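Long-range contact in shikimate dehydrogenase (Thermotoga maritima, PDB 3U62), which probably catalyses the reversible NADPH-linked reduction of 3-dehydroshikimate to shikimate on the pathway to chorismate and the aromatic amino acids: residues L102-A116 with L127-N139. Numbering follows the deposited sequence.
With SO4 (sulfate ion), chain E.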
ATOM      1  N   LEU A 102      -3.211   8.181  -8.780  1.00  7.69           N
ATOM      2  CA  LEU A 102      -4.502   8.571  -9.338  1.00  7.73           C
ATOM      3  C   LEU A 102      -4.500   9.983  -9.922  1.00  8.69           C
ATOM      4  O   LEU A 102      -5.566  10.564 -10.147  1.00  9.41           O
ATOM      5  CB  LEU A 102      -5.606   8.432  -8.282  1.00  8.77           C
ATOM      6  CG  LEU A 102      -5.963   7.009  -7.835  1.00  9.01           C
ATOM      7  CD1 LEU A 102      -6.703   7.034  -6.506  1.00 12.03           C
ATOM      8  CD2 LEU A 102      -6.780   6.274  -8.898  1.00  9.94           C
ATOM      9  N   GLU A 103      -3.310  10.532 -10.162  1.00  9.02           N
ATOM     10  CA  GLU A 103      -3.203  11.834 -10.809  1.00 11.00           C
ATOM     11  C   GLU A 103      -3.842  11.811 -12.191  1.00 10.15           C
ATOM     12  O   GLU A 103      -3.639  10.872 -12.966  1.00 10.06           O
ATOM     13  CB  GLU A 103      -1.750  12.298 -10.882  1.00 14.41           C
ATOM     14  CG  GLU A 103      -1.335  13.077  -9.647  1.00 19.84           C
ATOM     15  CD  GLU A 103       0.157  13.343  -9.561  1.00 23.53           C
ATOM     16  OE1 GLU A 103       0.869  13.198 -10.577  1.00 26.58           O
ATOM     17  OE2 GLU A 103       0.620  13.712  -8.451  1.00 24.37           O
ATOM     18  N   GLY A 104      -4.634  12.841 -12.471  1.00 10.91           N
ATOM     19  CA  GLY A 104      -5.343  12.967 -13.743  1.00 11.63           C
ATOM     20  C   GLY A 104      -6.634  12.170 -13.825  1.00 11.68           C
ATOM     21  O   GLY A 104      -7.347  12.247 -14.825  1.00 12.36           O
ATOM     22  N   VAL A 105      -6.939  11.412 -12.771  1.00 10.85           N
ATOM     23  CA  VAL A 105      -8.097  10.516 -12.759  1.00 12.09           C
ATOM     24  C   VAL A 105      -9.163  11.004 -11.778  1.00 12.71           C
ATOM     25  O   VAL A 105      -8.859  11.322 -10.625  1.00 13.95           O
ATOM     26  CB  VAL A 105      -7.682   9.056 -12.406  1.00 13.23           C
ATOM     27  CG1 VAL A 105      -8.891   8.123 -12.387  1.00 14.71           C
ATOM     28  CG2 VAL A 105      -6.636   8.540 -13.386  1.00 14.77           C
ATOM     29  N   GLU A 106     -10.407  11.066 -12.248  1.00 11.89           N
ATOM     30  CA  GLU A 106     -11.547  11.335 -11.381  1.00 13.04           C
ATOM     31  C   GLU A 106     -12.006  10.021 -10.753  1.00 13.51           C
ATOM     32  O   GLU A 106     -12.377   9.083 -11.462  1.00 14.37           O
ATOM     33  CB  GLU A 106     -12.695  11.979 -12.172  1.00 15.90           C
ATOM     34  CG  GLU A 106     -13.914  12.348 -11.323  1.00 16.39           C
ATOM     35  CD  GLU A 106     -15.140  12.724 -12.145  1.00 23.98           C
ATOM     36  OE1 GLU A 106     -15.073  12.699 -13.393  1.00 26.77           O
ATOM     37  OE2 GLU A 106     -16.182  13.045 -11.533  1.00 25.31           O
ATOM     38  N   VAL A 107     -11.962   9.957  -9.425  1.00 12.57           N
ATOM     39  CA  VAL A 107     -12.438   8.779  -8.704  1.00 12.87           C
ATOM     40  C   VAL A 107     -13.943   8.903  -8.483  1.00 11.68           C
ATOM     41  O   VAL A 107     -14.405   9.741  -7.704  1.00 15.34           O
ATOM     42  CB  VAL A 107     -11.685   8.569  -7.364  1.00 12.43           C
ATOM     43  CG1 VAL A 107     -12.308   7.434  -6.561  1.00 14.48           C
ATOM     44  CG2 VAL A 107     -10.215   8.272  -7.622  1.00 15.13           C
ATOM     45  N   LYS A 108     -14.699   8.072  -9.194  1.00 11.79           N
ATOM     46  CA  LYS A 108     -16.157   8.097  -9.126  1.00 11.83           C
ATOM     47  C   LYS A 108     -16.674   7.321  -7.916  1.00 11.24           C
ATOM     48  O   LYS A 108     -16.091   6.308  -7.517  1.00 10.85           O
ATOM     49  CB  LYS A 108     -16.769   7.566 -10.425  1.00 12.38           C
ATOM     50  CG  LYS A 108     -16.510   8.450 -11.640  1.00 14.94           C
ATOM     51  CD  LYS A 108     -17.178   7.895 -12.888  1.00 20.89           C
ATOM     52  CE  LYS A 108     -16.881   8.760 -14.100  1.00 25.20           C
ATOM     53  NZ  LYS A 108     -17.388   8.140 -15.363  1.00 31.74           N
ATOM     54  N   GLU A 109     -17.770   7.810  -7.344  1.00 12.04           N
ATOM     55  CA  GLU A 109     -18.338   7.265  -6.113  1.00 11.56           C
ATOM     56  C   GLU A 109     -19.693   6.610  -6.367  1.00 11.35           C
ATOM     57  O   GLU A 109     -20.361   6.943  -7.348  1.00 12.87           O
ATOM     58  CB  GLU A 109     -18.504   8.376  -5.080  1.00 14.41           C
ATOM     59  CG  GLU A 109     -17.205   9.026  -4.654  1.00 16.41           C
ATOM     60  CD  GLU A 109     -17.428  10.236  -3.774  1.00 14.70           C
ATOM     61  OE1 GLU A 109     -16.808  11.286  -4.046  1.00 16.07           O
ATOM     62  OE2 GLU A 109     -18.222  10.148  -2.812  1.00 15.59           O
ATOM     63  N   PRO A 110     -20.118   5.684  -5.481  1.00 10.02           N
ATOM     64  CA  PRO A 110     -19.457   5.197  -4.260  1.00  9.52           C
ATOM     65  C   PRO A 110     -18.183   4.403  -4.526  1.00  8.46           C
ATOM     66  O   PRO A 110     -18.020   3.819  -5.600  1.00  9.01           O
ATOM     67  CB  PRO A 110     -20.513   4.282  -3.633  1.00 10.39           C
ATOM     68  CG  PRO A 110     -21.805   4.742  -4.214  1.00 11.60           C
ATOM     69  CD  PRO A 110     -21.469   5.113  -5.614  1.00 11.57           C
ATOM     70  N   VAL A 111     -17.296   4.392  -3.535  1.00  8.13           N
ATOM     71  CA  VAL A 111     -16.034   3.669  -3.615  1.00  7.71           C
ATOM     72  C   VAL A 111     -16.033   2.520  -2.611  1.00  7.05           C
ATOM     73  O   VAL A 111     -16.300   2.724  -1.424  1.00  8.02           O
ATOM     74  CB  VAL A 111     -14.830   4.602  -3.334  1.00  7.71           C
ATOM     75  CG1 VAL A 111     -13.519   3.841  -3.449  1.00  9.89           C
ATOM     76  CG2 VAL A 111     -14.835   5.790  -4.288  1.00  9.38           C
ATOM     77  N   VAL A 112     -15.741   1.315  -3.095  1.00  7.67           N
ATOM     78  CA  VAL A 112     -15.593   0.146  -2.229  1.00  7.78           C
ATOM     79  C   VAL A 112     -14.106  -0.112  -1.975  1.00  7.54           C
ATOM     80  O   VAL A 112     -13.303  -0.163  -2.911  1.00  8.04           O
ATOM     81  CB  VAL A 112     -16.264  -1.120  -2.835  1.00  8.21           C
ATOM     82  CG1 VAL A 112     -15.986  -2.352  -1.980  1.00  7.82           C
ATOM     83  CG2 VAL A 112     -17.764  -0.914  -2.964  1.00  8.96           C
ATOM     84  N   VAL A 113     -13.757  -0.259  -0.700  1.00  6.94           N
ATOM     85  CA  VAL A 113     -12.401  -0.601  -0.288  1.00  7.19           C
ATOM     86  C   VAL A 113     -12.433  -1.979   0.369  1.00  6.79           C
ATOM     87  O   VAL A 113     -13.103  -2.172   1.387  1.00  7.35           O
ATOM     88  CB  VAL A 113     -11.821   0.451   0.695  1.00  6.50           C
ATOM     89  CG1 VAL A 113     -10.429   0.045   1.170  1.00  9.14           C
ATOM     90  CG2 VAL A 113     -11.778   1.831   0.048  1.00  7.70           C
ATOM     91  N   VAL A 114     -11.724  -2.939  -0.223  1.00  7.20           N
ATOM     92  CA  VAL A 114     -11.664  -4.298   0.317  1.00  7.46           C
ATOM     93  C   VAL A 114     -10.484  -4.416   1.275  1.00  7.20           C
ATOM     94  O   VAL A 114      -9.334  -4.186   0.892  1.00  7.76           O
ATOM     95  CB  VAL A 114     -11.563  -5.374  -0.794  1.00  7.56           C
ATOM     96  CG1 VAL A 114     -11.693  -6.775  -0.204  1.00  9.30           C
ATOM     97  CG2 VAL A 114     -12.626  -5.153  -1.856  1.00  9.18           C
ATOM     98  N   GLY A 115     -10.784  -4.774   2.521  1.00  7.52           N
ATOM     99  CA  GLY A 115      -9.779  -4.856   3.575  1.00  8.42           C
ATOM    100  C   GLY A 115      -9.893  -3.712   4.564  1.00  7.55           C
ATOM    101  O   GLY A 115     -10.500  -2.680   4.267  1.00  9.24           O
ATOM    102  N   ALA A 116      -9.307  -3.905   5.743  1.00  8.25           N
ATOM    103  CA  ALA A 116      -9.306  -2.891   6.799  1.00  7.98           C
ATOM    104  C   ALA A 116      -7.961  -2.832   7.529  1.00  8.14           C
ATOM    105  O   ALA A 116      -7.878  -2.353   8.666  1.00 10.27           O
ATOM    106  CB  ALA A 116     -10.447  -3.142   7.777  1.00  8.90           C
ATOM    107  N   LEU A 127      -8.245   8.750  -0.252  1.00  6.99           N
ATOM    108  CA  LEU A 127      -9.547   9.054  -0.848  1.00  6.03           C
ATOM    109  C   LEU A 127     -10.201  10.271  -0.199  1.00  6.65           C
ATOM    110  O   LEU A 127     -10.736  11.135  -0.895  1.00  6.63           O
ATOM    111  CB  LEU A 127     -10.483   7.843  -0.762  1.00  6.86           C
ATOM    112  CG  LEU A 127     -10.152   6.612  -1.611  1.00  8.28           C
ATOM    113  CD1 LEU A 127     -10.931   5.401  -1.117  1.00  9.38           C
ATOM    114  CD2 LEU A 127     -10.409   6.853  -3.096  1.00 11.79           C
ATOM    115  N   LEU A 128     -10.142  10.336   1.130  1.00  6.72           N
ATOM    116  CA  LEU A 128     -10.688  11.471   1.868  1.00  6.88           C
ATOM    117  C   LEU A 128      -9.948  12.770   1.557  1.00  6.88           C
ATOM    118  O   LEU A 128     -10.565  13.842   1.512  1.00  8.13           O
ATOM    119  CB  LEU A 128     -10.689  11.194   3.374  1.00  7.54           C
ATOM    120  CG  LEU A 128     -11.689  10.149   3.882  1.00  8.76           C
ATOM    121  CD1 LEU A 128     -11.362   9.755   5.310  1.00 10.69           C
ATOM    122  CD2 LEU A 128     -13.132  10.641   3.781  1.00 10.33           C
ATOM    123  N   GLN A 129      -8.635  12.672   1.343  1.00  7.13           N
ATOM    124  CA  GLN A 129      -7.826  13.822   0.937  1.00  7.64           C
ATOM    125  C   GLN A 129      -8.172  14.288  -0.474  1.00  8.40           C
ATOM    126  O   GLN A 129      -7.967  15.452  -0.820  1.00  9.04           O
ATOM    127  CB  GLN A 129      -6.330  13.507   1.047  1.00  8.81           C
ATOM    128  CG  GLN A 129      -5.825  13.393   2.481  1.00 11.76           C
ATOM    129  CD  GLN A 129      -6.095  14.645   3.296  1.00 14.58           C
ATOM    130  OE1 GLN A 129      -5.356  15.626   3.216  1.00 17.16           O
ATOM    131  NE2 GLN A 129      -7.168  14.618   4.088  1.00 14.44           N
ATOM    132  N   MET A 130      -8.704  13.367  -1.276  1.00  7.62           N
ATOM    133  CA  MET A 130      -9.115  13.653  -2.649  1.00  8.67           C
ATOM    134  C   MET A 130     -10.583  14.078  -2.746  1.00  7.25           C
ATOM    135  O   MET A 130     -11.121  14.229  -3.847  1.00  8.86           O
ATOM    136  CB  MET A 130      -8.849  12.440  -3.542  1.00  8.08           C
ATOM    137  CG  MET A 130      -7.372  12.199  -3.838  1.00  9.04           C
ATOM    138  SD  MET A 130      -7.042  10.580  -4.566  1.00 14.57           S
ATOM    139  CE  MET A 130      -7.937  10.712  -6.120  1.00 17.86           C
ATOM    140  N   GLY A 131     -11.224  14.275  -1.597  1.00  7.42           N
ATOM    141  CA  GLY A 131     -12.600  14.766  -1.549  1.00  9.02           C
ATOM    142  C   GLY A 131     -13.666  13.712  -1.788  1.00  9.69           C
ATOM    143  O   GLY A 131     -14.823  14.047  -2.054  1.00 11.00           O
ATOM    144  N   VAL A 132     -13.279  12.443  -1.704  1.00  8.41           N
ATOM    145  CA  VAL A 132     -14.230  11.339  -1.817  1.00  9.19           C
ATOM    146  C   VAL A 132     -15.035  11.245  -0.521  1.00 10.24           C
ATOM    147  O   VAL A 132     -14.470  11.311   0.575  1.00 10.05           O
ATOM    148  CB  VAL A 132     -13.517   9.998  -2.122  1.00  8.67           C
ATOM    149  CG1 VAL A 132     -14.497   8.834  -2.132  1.00  9.39           C
ATOM    150  CG2 VAL A 132     -12.778  10.074  -3.455  1.00  9.56           C
ATOM    151  N   LYS A 133     -16.351  11.098  -0.653  1.00 11.39           N
ATOM    152  CA  LYS A 133     -17.248  11.101   0.502  1.00 13.36           C
ATOM    153  C   LYS A 133     -17.845   9.729   0.814  1.00 13.54           C
ATOM    154  O   LYS A 133     -17.883   9.313   1.974  1.00 14.75           O
ATOM    155  CB  LYS A 133     -18.377  12.114   0.293  1.00 16.31           C
ATOM    156  CG  LYS A 133     -17.941  13.575   0.328  1.00 21.11           C
ATOM    157  CD  LYS A 133     -19.113  14.509   0.044  1.00 30.49           C
ATOM    158  CE  LYS A 133     -20.081  14.572   1.220  1.00 31.38           C
ATOM    159  NZ  LYS A 133     -21.433  15.026   0.803  1.00 36.68           N
ATOM    160  N   ASP A 134     -18.308   9.037  -0.224  1.00 11.08           N
ATOM    161  CA  ASP A 134     -19.044   7.790  -0.056  1.00 11.62           C
ATOM    162  C   ASP A 134     -18.105   6.591  -0.165  1.00 10.16           C
ATOM    163  O   ASP A 134     -17.843   6.088  -1.263  1.00 10.54           O
ATOM    164  CB  ASP A 134     -20.165   7.706  -1.097  1.00 12.87           C
ATOM    165  CG  ASP A 134     -21.359   6.896  -0.619  1.00 18.17           C
ATOM    166  OD1 ASP A 134     -21.317   6.340   0.500  1.00 20.36           O
ATOM    167  OD2 ASP A 134     -22.352   6.816  -1.372  1.00 21.14           O
ATOM    168  N   ILE A 135     -17.597   6.146   0.983  1.00  8.36           N
ATOM    169  CA  ILE A 135     -16.636   5.047   1.036  1.00  8.47           C
ATOM    170  C   ILE A 135     -17.209   3.868   1.817  1.00  8.64           C
ATOM    171  O   ILE A 135     -17.626   4.012   2.970  1.00 10.07           O
ATOM    172  CB  ILE A 135     -15.276   5.491   1.645  1.00  8.77           C
ATOM    173  CG1 ILE A 135     -14.704   6.685   0.872  1.00  9.17           C
ATOM    174  CG2 ILE A 135     -14.276   4.328   1.645  1.00  9.93           C
ATOM    175  CD1 ILE A 135     -13.636   7.471   1.618  1.00 10.73           C
ATOM    176  N   TRP A 136     -17.229   2.706   1.168  1.00  8.74           N
ATOM    177  CA  TRP A 136     -17.737   1.480   1.767  1.00  8.08           C
ATOM    178  C   TRP A 136     -16.608   0.476   1.928  1.00  7.63           C
ATOM    179  O   TRP A 136     -16.030   0.010   0.943  1.00  9.04           O
ATOM    180  CB  TRP A 136     -18.847   0.869   0.905  1.00  9.27           C
ATOM    181  CG  TRP A 136     -19.998   1.788   0.596  1.00  9.03           C
ATOM    182  CD1 TRP A 136     -20.396   2.884   1.314  1.00 11.24           C
ATOM    183  CD2 TRP A 136     -20.923   1.668  -0.492  1.00  9.17           C
ATOM    184  NE1 TRP A 136     -21.494   3.462   0.728  1.00 12.03           N
ATOM    185  CE2 TRP A 136     -21.842   2.736  -0.380  1.00 10.56           C
ATOM    186  CE3 TRP A 136     -21.060   0.764  -1.556  1.00 11.11           C
ATOM    187  CZ2 TRP A 136     -22.887   2.924  -1.290  1.00 11.33           C
ATOM    188  CZ3 TRP A 136     -22.099   0.954  -2.463  1.00 12.72           C
ATOM    189  CH2 TRP A 136     -22.999   2.026  -2.322  1.00 12.10           C
ATOM    190  N   VAL A 137     -16.293   0.152   3.175  1.00  7.29           N
ATOM    191  CA  VAL A 137     -15.265  -0.832   3.480  1.00  6.81           C
ATOM    192  C   VAL A 137     -15.894  -2.218   3.570  1.00  7.93           C
ATOM    193  O   VAL A 137     -16.913  -2.406   4.237  1.00  9.51           O
ATOM    194  CB  VAL A 137     -14.513  -0.486   4.791  1.00  7.98           C
ATOM    195  CG1 VAL A 137     -13.549  -1.600   5.187  1.00 10.39           C
ATOM    196  CG2 VAL A 137     -13.767   0.831   4.646  1.00 10.89           C
ATOM    197  N   VAL A 138     -15.290  -3.176   2.875  1.00  7.32           N
ATOM    198  CA  VAL A 138     -15.699  -4.573   2.946  1.00  7.95           C
ATOM    199  C   VAL A 138     -14.501  -5.371   3.442  1.00  8.35           C
ATOM    200  O   VAL A 138     -13.482  -5.458   2.754  1.00  8.88           O
ATOM    201  CB  VAL A 138     -16.168  -5.101   1.567  1.00  9.32           C
ATOM    202  CG1 VAL A 138     -16.594  -6.556   1.661  1.00 11.18           C
ATOM    203  CG2 VAL A 138     -17.309  -4.255   1.030  1.00 10.73           C
ATOM    204  N   ASN A 139     -14.610  -5.935   4.641  1.00  9.14           N
ATOM    205  CA  ASN A 139     -13.476  -6.644   5.232  1.00  9.13           C
ATOM    206  C   ASN A 139     -13.828  -7.977   5.897  1.00  9.50           C
ATOM    207  O   ASN A 139     -14.999  -8.359   5.977  1.00 10.90           O
ATOM    208  CB  ASN A 139     -12.693  -5.727   6.183  1.00 10.03           C
ATOM    209  CG  ASN A 139     -13.302  -5.657   7.570  1.00 11.20           C
ATOM    210  OD1 ASN A 139     -14.488  -5.367   7.735  1.00 13.50           O
ATOM    211  ND2 ASN A 139     -12.483  -5.920   8.583  1.00 10.06           N
TER
HETATM  212  S   SO4 E 503      -9.287  -7.674   6.660  1.00 11.97           S
HETATM  213  O1  SO4 E 503      -8.454  -8.845   6.920  1.00 17.79           O
HETATM  214  O2  SO4 E 503     -10.113  -7.393   7.834  1.00 17.66           O
HETATM  215  O3  SO4 E 503     -10.154  -7.939   5.516  1.00 12.01           O
HETATM  216  O4  SO4 E 503      -8.436  -6.523   6.367  1.00 17.78           O
HETATM  217  O   HOH W   1     -17.309  13.843  -3.202  1.00 21.42           O
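With CG anti to its carbonyl carbon (chi1 -62°) and the chain extended beyond it, Glu109 lays its carboxylate against the backbone of Val132-Asp134, while a similar first torsion in Trp136 (chi1 -55°) turns the indole beside Pro110. Glu109 OE2 accepts two backbone N-H groups from the same face of the carboxylate plane, Lys133 N at 3.0 Å and, more nearly straight, Asp134 N at 2.8 Å. A water donates to both Glu109 OE1 and Gly131 O, so each carboxylate oxygen is tied to the turn after helix 118-129, where a Schellman motif with Gly131 as its C-prime residue ends the helix. Were Glu109 replaced by an alanine, the amides of Lys133 and Asp134 would probably lose their shared acceptor and the turn be freer to shift. Next along the chain, Pro110, preceded by a cis peptide bond, sets CB over one face of the Trp136 six-membered ring in a CH-pi contact, 3.6 Å from its centroid. Beyond it, strands 111-114 and 135-139 run parallel, joined by regularly alternating backbone bonds from Val111 N to Asp134 O through to Gly115 N to Val138 O. From the last turn of helix 118-129, Leu127 CD1 reaches 3.8 Å from both Val111 CG1 and Val113 CG2. Met130, bent at chi3, brings CE within 3.7 Å of Val107 CG2. At the strand ends a sulfate, probably from the crystallisation liquor, is hydrogen-bonded to Ala116 N (2.8 Å from O4) and Asn139 ND2 (2.9 Å from O2); Arg140 and Thr141 also bind it. This is the first beta-alpha-beta unit of a Rossmann fold, with Gly115 opening the glycine-rich turn and the sulfate lying at the predicted NADP(+) site.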